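Local coordinates for Sb(v)-as(v) reductase (Leishmania major, PDB 2J6P), which probably reduces arsenate and pentavalent antimony to their trivalent forms, using a rhodanese-like fold related to that of Cdc25 phosphatases, at residues 10-13 with 14-18. Numbering follows the deposited sequence.
Sequences EELV and ELLDN
Leu12 and Leu16, one turn apart, pack their side chains together on one side of helix 9-17, set at a slant to one another. The 180° chi1 of Leu12 swings its CG away from the backbone N and leans the CD1 branch along the helix toward Leu16. Leu12 CD1 lies 4.1 Å from Leu16 CG and equally near Leu16 CD2. A looser approach brings Leu12 CD1 to 4.3 Å from Leu15 CD1. Beneath these side chains, Leu12 O accepts a bond from Leu16 N (3.1 Å) and a weak one from Leu15 N. Two residues earlier, Glu14 N donates to Glu10 O (3.2 Å).

Val13 and Asp17 run side by side in the same direction. The CG1 methyl of Val13 simply lies beside the carboxylate, 3.5 Å from Asp17 OD2, while the other carboxylate oxygen, OD1, forms a salt bridge with Arg121. Val13 also packs on Phe113 and Tyr117 of helix 109-117, and Leu16 reaches Leu22 of helix 19-23, whose start is capped by Asn18 through Ser21 N. The leucine and valine contacts are thus apolar, whereas the pairing with Arg121 probably favours a charged Asp17 and links this part of the chain to the loop after helix 109-117.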
loop_
_atom_site.group_PDB
_atom_site.type_symbol
_atom_site.label_atom_id
_atom_site.label_comp_id
_atom_site.label_asym_id
_atom_site.label_seq_id
_atom_site.Cartn_x
_atom_site.Cartn_y
_atom_site.Cartn_z
ATOM N N GLU A 10 -1.672 25.778 2.543
ATOM C CA GLU A 10 -1.741 27.232 2.901
ATOM C C GLU A 10 -3.153 27.671 2.856
ATOM O O GLU A 10 -3.549 28.492 3.676
ATOM C CB GLU A 10 -0.945 28.133 1.877
ATOM C CG GLU A 10 0.499 27.782 1.665
ATOM C CD GLU A 10 0.704 26.585 0.610
ATOM O OE1 GLU A 10 0.178 25.484 0.751
ATOM O OE2 GLU A 10 1.320 26.806 -0.425
ATOM N N GLU A 11 -3.885 27.207 1.821
ATOM C CA GLU A 11 -5.260 27.521 1.601
ATOM C C GLU A 11 -6.168 27.004 2.709
ATOM O O GLU A 11 -7.112 27.682 3.068
ATOM C CB GLU A 11 -5.706 26.968 0.268
ATOM C CG GLU A 11 -4.928 27.586 -0.978
ATOM C CD GLU A 11 -5.432 26.988 -2.288
ATOM O OE1 GLU A 11 -5.655 25.728 -2.407
ATOM O OE2 GLU A 11 -5.655 27.770 -3.245
ATOM N N LEU A 12 -5.894 25.801 3.252
ATOM C CA LEU A 12 -6.606 25.321 4.401
ATOM C C LEU A 12 -6.302 26.173 5.678
ATOM O O LEU A 12 -7.173 26.446 6.454
ATOM C CB LEU A 12 -6.208 23.837 4.725
ATOM C CG LEU A 12 -6.923 23.211 5.966
ATOM C CD1 LEU A 12 -8.470 23.246 5.860
ATOM C CD2 LEU A 12 -6.428 21.706 6.174
ATOM N N VAL A 13 -5.078 26.561 5.902
ATOM C CA VAL A 13 -4.827 27.403 7.056
ATOM C C VAL A 13 -5.634 28.768 6.988
ATOM O O VAL A 13 -6.171 29.248 8.030
ATOM C CB VAL A 13 -3.278 27.659 7.130
ATOM C CG1 VAL A 13 -2.925 28.832 8.110
ATOM C CG2 VAL A 13 -2.536 26.316 7.492
ATOM N N GLU A 14 -5.675 29.401 5.824
ATOM C CA GLU A 14 -6.485 30.598 5.642
ATOM C C GLU A 14 -7.911 30.342 6.143
ATOM O O GLU A 14 -8.481 31.186 6.770
ATOM C CB GLU A 14 -6.564 30.984 4.166
ATOM C CG GLU A 14 -5.276 31.684 3.515
ATOM C CD GLU A 14 -5.387 31.830 1.885
ATOM O OE1 GLU A 14 -6.579 32.147 1.434
ATOM O OE2 GLU A 14 -4.333 31.562 1.112
ATOM N N LEU A 15 -8.491 29.160 5.867
ATOM C CA LEU A 15 -9.869 28.894 6.223
ATOM C C LEU A 15 -9.994 28.697 7.695
ATOM O O LEU A 15 -10.996 29.006 8.299
ATOM C CB LEU A 15 -10.370 27.586 5.551
ATOM C CG LEU A 15 -10.639 27.422 4.063
ATOM C CD1 LEU A 15 -11.129 25.970 3.802
ATOM C CD2 LEU A 15 -11.676 28.431 3.444
ATOM N N LEU A 16 -8.995 28.082 8.274
ATOM C CA LEU A 16 -9.059 27.704 9.650
ATOM C C LEU A 16 -8.917 28.964 10.486
ATOM O O LEU A 16 -9.368 28.986 11.575
ATOM C CB LEU A 16 -7.917 26.698 10.010
ATOM C CG LEU A 16 -8.126 25.279 9.409
ATOM C CD1 LEU A 16 -7.073 24.357 9.952
ATOM C CD2 LEU A 16 -9.576 24.687 9.561
ATOM N N ASP A 17 -8.300 30.004 9.926
ATOM C CA ASP A 17 -7.791 31.161 10.701
ATOM C C ASP A 17 -8.834 32.251 10.690
ATOM O O ASP A 17 -8.780 33.218 11.403
ATOM C CB ASP A 17 -6.541 31.695 10.044
ATOM C CG ASP A 17 -5.283 31.027 10.565
ATOM O OD1 ASP A 17 -5.342 30.169 11.481
ATOM O OD2 ASP A 17 -4.200 31.390 10.103
ATOM N N ASN A 18 -9.800 32.069 9.853
ATOM C CA ASN A 18 -10.836 33.002 9.730
ATOM C C ASN A 18 -12.077 32.419 10.385
ATOM O O ASN A 18 -12.603 31.452 9.905
ATOM C CB ASN A 18 -11.031 33.238 8.245
ATOM C CG ASN A 18 -12.171 34.173 7.950
ATOM O OD1 ASN A 18 -13.285 34.069 8.534
ATOM N ND2 ASN A 18 -11.919 35.082 7.018
#